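Local coordinates for phage-related protein (Bordetella bronchiseptica RB50, PDB 3BJQ) that is probably a major capsid protein of the HK97-like type, whose copies would assemble into the shell of a phage head, at residues A89-E94 against A109-T114; P15-H20 against P273-P278; T266-G271 against V291-T296; Q26-G31 against V224-V229; P261-T266 against P297-M302. All blocks are in the same frame, centred on the assembly; numbering follows the deposited sequence.

Interaction 1. Residues A89-E94 against A109-T114; sequences AKVPRE and ARSVNT
Ser111 presents its CB and OG to the strand residues Ala89 and Val91, which meet the helix with small or branched groups. The methyl of Ala89 lies over the helix backbone, CB 3.3 Å from Ser111 O, and lies 4.1 Å from Val112 CG2. Val91 sends CG2, the branch beside its own backbone N, to Ser111 CB at 3.6 Å, while Lys90 O comes within 3.4 Å of the same Ser111 CB. Small residues suit the place because the axes of strand 89-92 and helix 109-114 approach to 6.7 Å. In an HK97-like capsid fold, helix 105-131 would be the long spine helix of the peripheral domain, here packed against that domain's sheet; strand 87-92 is bonded to strand 286-299 in that sheet. Ser111 keeps its hydroxyl between the backbone N and the carbonyl carbon (chi1 72°), and OG is bonded to Gly108 O, so the polar atom is satisfied within the helix. One water joins the backbones, accepting from Lys90 N at 3.0 Å and donating to Ser111 O at 2.6 Å. The ammonium of Lys90 points elsewhere, in a salt bridge with Asp72 of a second subunit.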
# COMPACT_ATOMS: atom_id res chain seq x y z
N ALA E 89 -14.39 -23.34 -24.28
CA ALA E 89 -14.45 -23.96 -22.97
C ALA E 89 -15.90 -23.90 -22.47
O ALA E 89 -16.60 -22.94 -22.75
CB ALA E 89 -13.54 -23.22 -22.04
N LYS E 90 -16.31 -24.88 -21.68
CA LYS E 90 -17.70 -25.04 -21.28
C LYS E 90 -17.78 -25.38 -19.81
O LYS E 90 -17.09 -26.28 -19.35
CB LYS E 90 -18.32 -26.17 -22.12
CG LYS E 90 -19.72 -26.56 -21.82
CD LYS E 90 -20.29 -27.48 -22.93
CE LYS E 90 -19.47 -28.77 -23.10
NZ LYS E 90 -19.36 -29.53 -21.80
N VAL E 91 -18.62 -24.64 -19.08
CA VAL E 91 -18.92 -24.98 -17.71
C VAL E 91 -20.38 -25.36 -17.64
O VAL E 91 -21.25 -24.48 -17.73
CB VAL E 91 -18.62 -23.81 -16.72
CG1 VAL E 91 -19.14 -24.16 -15.35
CG2 VAL E 91 -17.15 -23.54 -16.65
N PRO E 92 -20.68 -26.66 -17.51
CA PRO E 92 -22.05 -27.11 -17.47
C PRO E 92 -22.75 -26.70 -16.19
O PRO E 92 -22.12 -26.63 -15.12
CB PRO E 92 -21.94 -28.65 -17.58
CG PRO E 92 -20.62 -29.00 -17.18
CD PRO E 92 -19.73 -27.79 -17.36
N ARG E 93 -24.06 -26.47 -16.27
CA ARG E 93 -24.80 -26.01 -15.10
C ARG E 93 -24.81 -27.04 -13.96
O ARG E 93 -24.90 -26.64 -12.79
CB ARG E 93 -26.22 -25.62 -15.45
CG ARG E 93 -27.00 -26.74 -16.01
CD ARG E 93 -28.41 -26.39 -16.13
NE ARG E 93 -29.16 -27.51 -16.67
CZ ARG E 93 -30.47 -27.53 -16.79
NH1 ARG E 93 -31.19 -26.47 -16.41
NH2 ARG E 93 -31.08 -28.59 -17.29
N GLU E 94 -24.68 -28.33 -14.29
CA GLU E 94 -24.75 -29.40 -13.30
C GLU E 94 -23.59 -29.33 -12.32
O GLU E 94 -23.68 -29.87 -11.24
CB GLU E 94 -24.95 -30.80 -13.92
CG GLU E 94 -24.57 -31.01 -15.39
CD GLU E 94 -25.54 -30.34 -16.38
OE1 GLU E 94 -26.77 -30.55 -16.30
OE2 GLU E 94 -25.04 -29.60 -17.26
N ALA E 109 -11.49 -21.63 -14.95
CA ALA E 109 -10.12 -22.05 -15.17
C ALA E 109 -10.06 -23.51 -15.60
O ALA E 109 -9.39 -23.84 -16.56
CB ALA E 109 -9.27 -21.82 -13.92
N ARG E 110 -10.79 -24.37 -14.91
CA ARG E 110 -10.84 -25.79 -15.25
C ARG E 110 -11.38 -26.06 -16.65
O ARG E 110 -10.84 -26.88 -17.40
CB ARG E 110 -11.69 -26.55 -14.23
CG ARG E 110 -10.99 -26.72 -12.91
CD ARG E 110 -11.93 -27.05 -11.73
NE ARG E 110 -11.14 -27.49 -10.59
CZ ARG E 110 -10.34 -26.69 -9.87
NH1 ARG E 110 -10.26 -25.39 -10.16
NH2 ARG E 110 -9.63 -27.18 -8.86
N SER E 111 -12.45 -25.37 -17.02
CA SER E 111 -13.02 -25.51 -18.36
C SER E 111 -12.01 -25.09 -19.44
O SER E 111 -11.96 -25.69 -20.51
CB SER E 111 -14.28 -24.66 -18.49
OG SER E 111 -13.96 -23.27 -18.55
N VAL E 112 -11.21 -24.08 -19.13
CA VAL E 112 -10.22 -23.55 -20.08
C VAL E 112 -9.05 -24.52 -20.27
O VAL E 112 -8.56 -24.69 -21.40
CB VAL E 112 -9.72 -22.15 -19.63
CG1 VAL E 112 -8.41 -21.78 -20.35
CG2 VAL E 112 -10.81 -21.11 -19.88
N ASN E 113 -8.60 -25.12 -19.18
CA ASN E 113 -7.56 -26.14 -19.22
C ASN E 113 -7.85 -27.24 -20.23
O ASN E 113 -6.96 -27.71 -20.90
CB ASN E 113 -7.40 -26.78 -17.83
CG ASN E 113 -6.64 -25.88 -16.86
OD1 ASN E 113 -6.01 -24.90 -17.24
ND2 ASN E 113 -6.73 -26.22 -15.60
N THR E 114 -9.10 -27.67 -20.28
CA THR E 114 -9.54 -28.70 -21.18
C THR E 114 -9.20 -28.38 -22.62
O THR E 114 -8.57 -29.19 -23.33
CB THR E 114 -11.05 -28.88 -21.02
OG1 THR E 114 -11.29 -29.36 -19.69
CG2 THR E 114 -11.65 -29.84 -22.06
O HOH W 1 -14.03 -26.89 -21.56

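Interaction 2. Residues P15-H20 against P273-P278; sequences PILSTH and PLVEVP
Residues 15-20, in the short helix 15-22, pack on strand 274-275 in a buried contact joined by one side-chain hydrogen bond and an apolar patch. In terms of an HK97-like capsid fold, which the chain's long helix and sheet are consistent with, the N-terminal region here lies across the sheet of the probable peripheral domain, near helix 105-131. Val275 is the strand residue that does the work. Its CG1, anti to the backbone N (chi1 -178°), meets Leu17 CB at 3.9 Å, and the two side chains cross obliquely. The other branch, CG2, sits 3.7 Å from Leu17 O, over the helix backbone. A beta-branched valine suits the site because its two methyls cover two parts of one helix residue at once. Around this pair, Tyr289 of strand 286-299 and residues of helix 105-131 close the apolar cluster: Leu17 also touches Ala109, and Val275 touches Val112. On the same helix, Thr19 OG1 donates to Pro15 O, which also receives Thr19 N from the opposite face of its plane, holding the first turn together. Proline fits that first turn, where it needs no N-H of its own for the helix. Pro273 enters the strand through a cis peptide bond and packs on Ala21. Ser18 is small enough to let the backbones come together, CA of Ser18 lying 4.9 Å from CA of Leu274. Its OG is bonded to Asp14 O and also accepts Val275 N at 3.0 Å, a nearly straight bond of 174°.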
# COMPACT_ATOMS: atom_id res chain seq x y z
N PRO E 15 -9.28 -10.94 -18.24
CA PRO E 15 -7.85 -10.86 -17.97
C PRO E 15 -7.35 -11.86 -16.96
O PRO E 15 -6.19 -12.26 -17.03
CB PRO E 15 -7.68 -9.43 -17.44
CG PRO E 15 -8.97 -9.04 -16.92
CD PRO E 15 -10.01 -9.77 -17.71
N ILE E 16 -8.20 -12.25 -16.01
CA ILE E 16 -7.79 -13.21 -14.99
C ILE E 16 -7.65 -14.59 -15.60
O ILE E 16 -6.67 -15.29 -15.37
CB ILE E 16 -8.80 -13.25 -13.81
CG1 ILE E 16 -8.68 -11.99 -12.95
CG2 ILE E 16 -8.57 -14.49 -12.96
CD1 ILE E 16 -9.37 -10.79 -13.53
N LEU E 17 -8.63 -15.00 -16.39
CA LEU E 17 -8.54 -16.32 -17.03
C LEU E 17 -7.46 -16.34 -18.13
O LEU E 17 -6.83 -17.36 -18.33
CB LEU E 17 -9.90 -16.79 -17.53
CG LEU E 17 -10.90 -17.27 -16.46
CD1 LEU E 17 -12.23 -17.61 -17.15
CD2 LEU E 17 -10.36 -18.48 -15.72
N SER E 18 -7.23 -15.21 -18.79
CA SER E 18 -6.15 -15.08 -19.76
C SER E 18 -4.78 -15.24 -19.08
O SER E 18 -3.91 -15.94 -19.57
CB SER E 18 -6.25 -13.75 -20.46
OG SER E 18 -7.42 -13.75 -21.27
N THR E 19 -4.61 -14.59 -17.94
CA THR E 19 -3.39 -14.77 -17.16
C THR E 19 -3.24 -16.23 -16.76
O THR E 19 -2.17 -16.82 -16.88
CB THR E 19 -3.39 -13.84 -15.95
OG1 THR E 19 -3.38 -12.49 -16.44
CG2 THR E 19 -2.17 -14.08 -15.04
N HIS E 20 -4.32 -16.84 -16.30
CA HIS E 20 -4.27 -18.27 -15.99
C HIS E 20 -3.85 -19.13 -17.21
O HIS E 20 -2.99 -20.00 -17.06
CB HIS E 20 -5.60 -18.75 -15.43
CG HIS E 20 -5.68 -20.23 -15.26
ND1 HIS E 20 -5.26 -20.87 -14.11
CD2 HIS E 20 -6.10 -21.21 -16.11
CE1 HIS E 20 -5.44 -22.18 -14.25
NE2 HIS E 20 -5.94 -22.41 -15.45
N PRO E 273 -2.18 -17.11 -25.33
CA PRO E 273 -3.59 -17.42 -25.27
C PRO E 273 -4.46 -16.37 -24.62
O PRO E 273 -4.05 -15.77 -23.63
CB PRO E 273 -3.63 -18.69 -24.42
CG PRO E 273 -2.46 -18.57 -23.56
CD PRO E 273 -1.41 -17.95 -24.40
N LEU E 274 -5.66 -16.18 -25.18
CA LEU E 274 -6.68 -15.27 -24.66
C LEU E 274 -7.93 -16.06 -24.31
O LEU E 274 -8.28 -16.97 -25.02
CB LEU E 274 -7.09 -14.22 -25.71
CG LEU E 274 -6.10 -13.24 -26.33
CD1 LEU E 274 -6.73 -12.62 -27.60
CD2 LEU E 274 -5.64 -12.15 -25.34
N VAL E 275 -8.59 -15.69 -23.21
CA VAL E 275 -9.89 -16.25 -22.84
C VAL E 275 -10.87 -15.08 -22.83
O VAL E 275 -10.59 -14.02 -22.25
CB VAL E 275 -9.87 -16.87 -21.46
CG1 VAL E 275 -11.21 -17.48 -21.14
CG2 VAL E 275 -8.76 -17.94 -21.38
N GLU E 276 -12.01 -15.29 -23.48
CA GLU E 276 -13.09 -14.31 -23.57
C GLU E 276 -14.08 -14.42 -22.41
O GLU E 276 -14.25 -15.50 -21.80
CB GLU E 276 -13.86 -14.50 -24.88
CG GLU E 276 -13.00 -14.33 -26.12
CD GLU E 276 -13.70 -14.78 -27.42
OE1 GLU E 276 -14.95 -14.59 -27.53
OE2 GLU E 276 -12.99 -15.33 -28.31
N VAL E 277 -14.74 -13.30 -22.10
CA VAL E 277 -15.78 -13.29 -21.08
C VAL E 277 -16.83 -14.34 -21.49
O VAL E 277 -17.08 -14.53 -22.69
CB VAL E 277 -16.43 -11.90 -20.95
CG1 VAL E 277 -15.44 -10.90 -20.40
CG2 VAL E 277 -17.00 -11.42 -22.29
N PRO E 278 -17.38 -15.08 -20.51
CA PRO E 278 -18.33 -16.13 -20.89
C PRO E 278 -19.67 -15.62 -21.33
O PRO E 278 -20.06 -14.51 -20.98
CB PRO E 278 -18.52 -16.93 -19.60
CG PRO E 278 -18.18 -15.97 -18.50
CD PRO E 278 -17.13 -15.05 -19.06

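Interaction 3. Residues T266-G271 against V291-T296; sequences TYQIEG and VSDDNT
Backbone hydrogen bonds join Tyr267 to Thr296 and Ile269 to Asp294, the two strands running antiparallel. Tyr267 and Thr296 form a hydrogen-bonded pair: Tyr267 N gives to Thr296 O and Thr296 N returns a bond to Tyr267 O, both at 2.8 Å. Ile269 N then reaches Asp294 O at 3.0 Å, a straighter bond of 169°. Between them Gln268 and Asn295 are a non-hydrogen-bonded pair, with CA atoms 4.2 Å apart, and Asn295 CA makes a CA-H...O contact to Tyr267 O.

Among the polar side chains, Gln268 runs out with CG anti to its backbone N (chi1 -172°), and its amide crosses the carboxylate of Asp293 with the planes 86° apart. A water accepts from Gln268 NE2 and donates to Asp293 OD2 at 2.6 Å. NE2 is also bonded to His272 O, and OE1 to a glycol molecule, so both ends of the amide are occupied. Asn295 turns its own amide back along its strand, ND2 donating to Asp293 O at 2.9 Å; a short polar side chain suits this step, where the strand is interrupted at residues 293-294. Asp294 takes its carboxylate to Tyr43 OH and Ser85 N.

Looser van der Waals contacts complete the pairing: Thr266 CG2 lies 3.4 Å from Asn295 OD1, Tyr267 CB 4.1 Å from Thr296 CG2, and Ile269 CG1 4.0 Å from Asp294 CB. This antiparallel pair is part of a mixed sheet, in which 37-40 joins 264-269 in parallel, and which would probably belong to the peripheral domain of an HK97-like fold.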
# COMPACT_ATOMS: atom_id res chain seq x y z
N THR E 266 7.61 -21.26 -32.55
CA THR E 266 6.16 -21.34 -32.66
C THR E 266 5.70 -19.88 -32.90
O THR E 266 5.75 -19.04 -32.01
CB THR E 266 5.49 -22.02 -31.42
OG1 THR E 266 5.88 -23.42 -31.34
CG2 THR E 266 3.99 -21.93 -31.47
N TYR E 267 5.36 -19.57 -34.14
CA TYR E 267 4.84 -18.24 -34.50
C TYR E 267 3.48 -18.15 -33.83
O TYR E 267 2.60 -18.96 -34.12
CB TYR E 267 4.71 -18.12 -36.04
CG TYR E 267 5.99 -17.74 -36.77
CD1 TYR E 267 7.25 -18.12 -36.28
CD2 TYR E 267 5.96 -17.05 -37.95
CE1 TYR E 267 8.42 -17.77 -36.92
CE2 TYR E 267 7.15 -16.71 -38.63
CZ TYR E 267 8.36 -17.06 -38.09
OH TYR E 267 9.52 -16.73 -38.74
N GLN E 268 3.31 -17.19 -32.93
CA GLN E 268 2.10 -17.12 -32.13
C GLN E 268 1.57 -15.71 -32.08
O GLN E 268 2.31 -14.78 -31.82
CB GLN E 268 2.33 -17.61 -30.71
CG GLN E 268 1.04 -17.74 -29.91
CD GLN E 268 1.12 -18.78 -28.81
OE1 GLN E 268 1.36 -19.96 -29.09
NE2 GLN E 268 0.92 -18.35 -27.57
N ILE E 269 0.27 -15.56 -32.33
CA ILE E 269 -0.30 -14.21 -32.32
C ILE E 269 -0.07 -13.54 -30.97
O ILE E 269 -0.30 -14.13 -29.93
CB ILE E 269 -1.80 -14.22 -32.65
CG1 ILE E 269 -2.01 -14.77 -34.06
CG2 ILE E 269 -2.36 -12.84 -32.51
CD1 ILE E 269 -1.34 -13.95 -35.19
N GLU E 270 0.37 -12.28 -31.00
CA GLU E 270 0.73 -11.56 -29.78
C GLU E 270 -0.46 -11.52 -28.81
O GLU E 270 -1.58 -11.23 -29.20
CB GLU E 270 1.20 -10.15 -30.11
CG GLU E 270 1.90 -9.44 -28.96
CD GLU E 270 2.42 -8.04 -29.34
OE1 GLU E 270 2.07 -7.52 -30.44
OE2 GLU E 270 3.19 -7.46 -28.53
N GLY E 271 -0.21 -11.84 -27.55
CA GLY E 271 -1.26 -11.83 -26.54
C GLY E 271 -1.92 -13.17 -26.31
O GLY E 271 -2.53 -13.38 -25.26
N VAL E 291 -11.82 -19.48 -26.26
CA VAL E 291 -10.38 -19.57 -25.98
C VAL E 291 -9.62 -19.56 -27.32
O VAL E 291 -9.90 -20.35 -28.23
CB VAL E 291 -10.03 -20.84 -25.21
CG1 VAL E 291 -8.53 -20.86 -24.88
CG2 VAL E 291 -10.88 -20.92 -23.96
N SER E 292 -8.66 -18.66 -27.44
CA SER E 292 -7.89 -18.48 -28.65
C SER E 292 -6.41 -18.63 -28.35
O SER E 292 -5.92 -17.99 -27.45
CB SER E 292 -8.18 -17.08 -29.20
OG SER E 292 -9.45 -17.05 -29.86
N ASP E 293 -5.72 -19.47 -29.11
CA ASP E 293 -4.26 -19.60 -29.01
C ASP E 293 -3.72 -19.95 -30.39
O ASP E 293 -3.25 -21.06 -30.64
CB ASP E 293 -3.86 -20.65 -27.98
CG ASP E 293 -2.43 -20.50 -27.56
OD1 ASP E 293 -1.75 -19.69 -28.24
OD2 ASP E 293 -1.98 -21.15 -26.57
N ASP E 294 -3.78 -18.96 -31.29
CA ASP E 294 -3.51 -19.14 -32.70
C ASP E 294 -2.00 -19.11 -32.92
O ASP E 294 -1.33 -18.13 -32.60
CB ASP E 294 -4.18 -18.04 -33.54
CG ASP E 294 -5.71 -18.15 -33.56
OD1 ASP E 294 -6.25 -19.27 -33.43
OD2 ASP E 294 -6.37 -17.10 -33.75
N ASN E 295 -1.48 -20.20 -33.46
CA ASN E 295 -0.05 -20.39 -33.57
C ASN E 295 0.29 -21.37 -34.69
O ASN E 295 -0.58 -22.09 -35.18
CB ASN E 295 0.52 -20.92 -32.25
CG ASN E 295 0.18 -22.39 -32.00
OD1 ASN E 295 0.99 -23.28 -32.31
ND2 ASN E 295 -1.01 -22.66 -31.44
N THR E 296 1.54 -21.35 -35.11
CA THR E 296 2.06 -22.37 -36.01
C THR E 296 3.56 -22.52 -35.78
O THR E 296 4.26 -21.52 -35.75
CB THR E 296 1.75 -22.03 -37.51
OG1 THR E 296 1.80 -23.23 -38.29
CG2 THR E 296 2.72 -21.00 -38.09
O HOH W 2 0.53 -21.06 -25.89

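Interaction 4. Residues Q26-G31 against V224-V229; sequences QSTLIG and VGTARV. With PG4 (tetraethylene glycol), chain V.
A type I beta turn, Gln26 to Leu29, in the loop between two N-terminal helices faces a break in strand 221-230, and three waters link the two. Just after the turn, Ile30 lays its methyls on the strand backbone: CG2 lies 3.6 Å from Val224 O, and Ile30 CD1 packs on the backbone of Gly225, which offers no side chain, at 3.7 Å from Gly225 N. Leu29 CD2 meets the single methyl of Ala227 at 3.9 Å. Segment 224-229 falls within the sequence region of the phage major capsid protein E family. The contact links the N-terminal loop to the six-stranded sheet, which would probably be the axial domain of an HK97-like fold. Thr28 O takes protons from two waters; one also accepts from Ala227 N at 3.1 Å, and the other donates to Val224 O at 2.6 Å. A third water lies between Thr28 OG1 and Thr226 OG1, threonines fitting a wet border with their hydroxyls. A tetraethylene glycol, probably from the crystallisation liquor, runs along this edge: Gln26 NE2 donates to its O1 at 2.8 Å, and Arg228 N makes a weak bond to O4. Gln26 NE2 is also bonded to Tyr24 OH.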
# COMPACT_ATOMS: atom_id res chain seq x y z
N GLN E 26 2.54 -28.03 -19.70
CA GLN E 26 2.44 -29.46 -19.93
C GLN E 26 3.89 -29.93 -20.00
O GLN E 26 4.50 -29.93 -21.05
CB GLN E 26 1.70 -29.74 -21.24
CG GLN E 26 0.20 -29.77 -21.13
CD GLN E 26 -0.35 -31.08 -20.59
OE1 GLN E 26 0.37 -32.04 -20.42
NE2 GLN E 26 -1.64 -31.10 -20.33
N SER E 27 4.43 -30.32 -18.85
CA SER E 27 5.84 -30.62 -18.72
C SER E 27 6.34 -31.83 -19.53
O SER E 27 7.52 -31.90 -19.86
CB SER E 27 6.18 -30.83 -17.24
OG SER E 27 5.52 -31.99 -16.77
N THR E 28 5.46 -32.78 -19.88
CA THR E 28 5.90 -33.93 -20.66
C THR E 28 5.82 -33.70 -22.18
O THR E 28 6.27 -34.55 -22.96
CB THR E 28 5.16 -35.23 -20.26
OG1 THR E 28 3.82 -35.22 -20.77
CG2 THR E 28 5.19 -35.42 -18.75
N LEU E 29 5.21 -32.57 -22.60
CA LEU E 29 5.20 -32.20 -24.01
C LEU E 29 6.46 -31.36 -24.27
O LEU E 29 6.77 -30.46 -23.50
CB LEU E 29 3.93 -31.43 -24.37
CG LEU E 29 2.61 -32.15 -24.11
CD1 LEU E 29 1.48 -31.30 -24.62
CD2 LEU E 29 2.55 -33.51 -24.74
N ILE E 30 7.18 -31.67 -25.34
CA ILE E 30 8.49 -31.07 -25.57
C ILE E 30 8.57 -30.22 -26.84
O ILE E 30 9.63 -29.67 -27.13
CB ILE E 30 9.60 -32.16 -25.55
CG1 ILE E 30 9.36 -33.21 -26.63
CG2 ILE E 30 9.65 -32.82 -24.15
CD1 ILE E 30 10.59 -33.89 -27.15
N GLY E 31 7.47 -30.06 -27.57
CA GLY E 31 7.45 -29.28 -28.82
C GLY E 31 8.00 -27.87 -28.69
O GLY E 31 8.77 -27.41 -29.54
N VAL E 224 12.79 -35.79 -23.83
CA VAL E 224 12.29 -37.07 -24.26
C VAL E 224 10.89 -36.95 -24.87
O VAL E 224 9.98 -36.42 -24.24
CB VAL E 224 12.21 -38.08 -23.10
CG1 VAL E 224 11.81 -39.46 -23.64
CG2 VAL E 224 13.57 -38.14 -22.35
N GLY E 225 10.75 -37.48 -26.09
CA GLY E 225 9.48 -37.47 -26.81
C GLY E 225 8.61 -38.61 -26.41
O GLY E 225 8.69 -39.67 -27.01
N THR E 226 7.74 -38.37 -25.43
CA THR E 226 6.91 -39.42 -24.82
C THR E 226 5.45 -39.45 -25.32
O THR E 226 4.80 -40.49 -25.23
CB THR E 226 6.91 -39.29 -23.29
OG1 THR E 226 6.51 -37.97 -22.92
CG2 THR E 226 8.33 -39.56 -22.69
N ALA E 227 4.95 -38.33 -25.86
CA ALA E 227 3.53 -38.21 -26.22
C ALA E 227 3.14 -39.28 -27.21
O ALA E 227 3.93 -39.66 -28.06
CB ALA E 227 3.19 -36.80 -26.76
N ARG E 228 1.91 -39.76 -27.07
CA ARG E 228 1.33 -40.74 -27.95
C ARG E 228 -0.02 -40.27 -28.39
O ARG E 228 -0.63 -39.43 -27.73
CB ARG E 228 1.19 -42.08 -27.23
CG ARG E 228 2.52 -42.62 -26.72
CD ARG E 228 2.64 -44.09 -26.86
NE ARG E 228 2.26 -44.81 -25.67
CZ ARG E 228 2.03 -46.12 -25.63
NH1 ARG E 228 2.11 -46.87 -26.73
NH2 ARG E 228 1.70 -46.69 -24.48
N VAL E 229 -0.45 -40.79 -29.54
CA VAL E 229 -1.76 -40.48 -30.08
C VAL E 229 -2.39 -41.75 -30.55
O VAL E 229 -1.70 -42.68 -30.96
CB VAL E 229 -1.72 -39.46 -31.25
CG1 VAL E 229 -1.56 -38.03 -30.71
CG2 VAL E 229 -0.64 -39.81 -32.23
O1 PG4 V . -2.93 -33.51 -19.75
C1 PG4 V . -2.03 -34.21 -18.89
C2 PG4 V . -1.48 -35.50 -19.48
O2 PG4 V . -1.09 -35.29 -20.83
C3 PG4 V . 0.26 -35.67 -21.13
C4 PG4 V . 0.38 -35.79 -22.64
O3 PG4 V . -0.13 -37.06 -22.98
C5 PG4 V . -0.31 -37.27 -24.38
C6 PG4 V . -0.41 -38.76 -24.67
O4 PG4 V . 0.55 -39.64 -24.03
C7 PG4 V . 1.77 -39.13 -23.43
C8 PG4 V . 1.81 -39.09 -21.89
O5 PG4 V . 2.66 -40.12 -21.34
O HOH W 3 6.23 -35.56 -25.67
O HOH W 4 3.86 -36.90 -22.98
O HOH W 5 8.69 -35.68 -22.11

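Interaction 5. Residues P261-T266 against P297-M302; sequences PSFGYT and PALSGM
The ring of Phe263 lies slantwise to the side chain of Leu299, its CZ 3.6 Å from Leu299 CG. Phe263 CG stands anti to its backbone N (chi1 168°), and the ring's outer atoms CE1 and CZ meet the isobutyl end, while Leu299 CD2 reaches back to Phe263 O. Tyr265 stands on the other face of the strand pair with Ala298, its CD2 3.7 Å from Ser300 OG. That hydroxyl donates to Ser262 O from above the carbonyl plane, a short polar side chain bridging where both segments leave the strand pair. Tyr265 and Ala298 are a hydrogen-bonded antiparallel pair, Ala298 N giving to Tyr265 O at 2.8 Å and Tyr265 N to Ala298 O at 3.1 Å. Beyond it, Ser300 N and Gly301 N both donate to Phe263 O from the same face, a bulge-like pattern where the strands end. Glycine suits both places: a CB on Gly264 would sit 2.9 Å from Ala298 O, and one on Gly301 2.5 Å from Ser262 O, both clashes. Phe263 is further packed edge-to-face with Trp246 and Phe35. Strand 37-40 flanks Thr266, and helix 105-131, probably the spine of an HK97-like fold, covers Pro297 and Leu299.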
# COMPACT_ATOMS: atom_id res chain seq x y z
N PRO E 261 18.41 -15.82 -34.89
CA PRO E 261 18.82 -17.13 -35.38
C PRO E 261 18.64 -18.27 -34.39
O PRO E 261 19.18 -18.26 -33.26
CB PRO E 261 20.26 -16.92 -35.81
CG PRO E 261 20.30 -15.54 -36.25
CD PRO E 261 19.37 -14.79 -35.32
N SER E 262 17.87 -19.26 -34.84
CA SER E 262 17.55 -20.45 -34.10
C SER E 262 16.98 -21.49 -35.05
O SER E 262 16.60 -21.15 -36.17
CB SER E 262 16.53 -20.13 -32.99
OG SER E 262 16.53 -21.11 -31.97
N PHE E 263 16.93 -22.75 -34.62
CA PHE E 263 16.33 -23.82 -35.44
C PHE E 263 14.87 -23.55 -35.81
O PHE E 263 14.45 -23.77 -36.94
CB PHE E 263 16.41 -25.18 -34.71
CG PHE E 263 15.57 -26.26 -35.36
CD1 PHE E 263 16.03 -26.93 -36.47
CD2 PHE E 263 14.33 -26.59 -34.85
CE1 PHE E 263 15.26 -27.89 -37.09
CE2 PHE E 263 13.56 -27.55 -35.45
CZ PHE E 263 14.02 -28.20 -36.57
N GLY E 264 14.08 -23.11 -34.83
CA GLY E 264 12.65 -22.91 -35.09
C GLY E 264 11.93 -22.13 -34.01
O GLY E 264 12.48 -21.84 -32.96
N TYR E 265 10.68 -21.78 -34.32
CA TYR E 265 9.84 -21.01 -33.42
C TYR E 265 8.40 -21.44 -33.60
O TYR E 265 8.03 -21.92 -34.66
CB TYR E 265 9.90 -19.51 -33.79
CG TYR E 265 11.21 -18.88 -33.41
CD1 TYR E 265 11.50 -18.63 -32.07
CD2 TYR E 265 12.17 -18.58 -34.37
CE1 TYR E 265 12.74 -18.09 -31.70
CE2 TYR E 265 13.42 -18.03 -34.01
CZ TYR E 265 13.69 -17.79 -32.69
OH TYR E 265 14.91 -17.25 -32.32
N THR E 266 7.61 -21.26 -32.55
CA THR E 266 6.16 -21.34 -32.66
C THR E 266 5.70 -19.88 -32.90
O THR E 266 5.75 -19.04 -32.01
CB THR E 266 5.49 -22.02 -31.42
OG1 THR E 266 5.88 -23.42 -31.34
CG2 THR E 266 3.99 -21.93 -31.47
N PRO E 297 4.04 -23.75 -35.52
CA PRO E 297 5.47 -24.03 -35.56
C PRO E 297 6.07 -23.80 -36.94
O PRO E 297 5.44 -24.10 -37.94
CB PRO E 297 5.55 -25.53 -35.22
CG PRO E 297 4.29 -25.80 -34.46
CD PRO E 297 3.25 -24.93 -35.09
N ALA E 298 7.29 -23.27 -36.98
CA ALA E 298 7.97 -22.96 -38.23
C ALA E 298 9.45 -23.34 -38.08
O ALA E 298 10.06 -23.04 -37.07
CB ALA E 298 7.82 -21.49 -38.53
N LEU E 299 10.00 -24.02 -39.08
CA LEU E 299 11.42 -24.33 -39.11
C LEU E 299 12.06 -23.11 -39.77
O LEU E 299 11.76 -22.79 -40.90
CB LEU E 299 11.67 -25.63 -39.90
CG LEU E 299 12.95 -26.39 -39.53
CD1 LEU E 299 12.95 -27.81 -40.08
CD2 LEU E 299 14.16 -25.65 -40.00
N SER E 300 12.89 -22.39 -39.04
CA SER E 300 13.55 -21.20 -39.57
C SER E 300 15.00 -21.46 -39.91
O SER E 300 15.50 -20.85 -40.83
CB SER E 300 13.40 -20.02 -38.57
OG SER E 300 13.72 -20.40 -37.23
N GLY E 301 15.68 -22.35 -39.19
CA GLY E 301 17.11 -22.59 -39.35
C GLY E 301 17.50 -24.06 -39.44
O GLY E 301 17.96 -24.65 -38.47
N MSE E 302 17.37 -24.62 -40.63
CA MSE E 302 17.68 -26.04 -40.89
C MSE E 302 19.10 -26.42 -40.49
O MSE E 302 19.32 -27.47 -39.91
CB MSE E 302 17.44 -26.39 -42.35
CG MSE E 302 17.78 -27.84 -42.72
SE MSE E 302 19.62 -28.06 -43.24
CE MSE E 302 19.46 -26.96 -44.91

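Overall arrangement
From the N terminus, residues 15-20 of helix 15-22 open interaction 2, which closes only at 273-278. Inside that loop, 26-31 opens interaction 4, closed at 224-229, and interaction 1 (89-94 with 109-114) is nested within both. Then 261-266 opens interaction 5, with interaction 3 (266-271 with 291-296) nested in it and sharing Thr266; both cross interaction 2, their first segments preceding 273-278 and their second following it. Interactions 1 and 2 set helices 105-131 and 15-22 against one mixed sheet, in which interactions 3 and 5 pair strands 264-269 and 286-299. Interaction 4 instead ties the N-terminal loop to the six-stranded sheet, its centre about 24 Å from that of interaction 1.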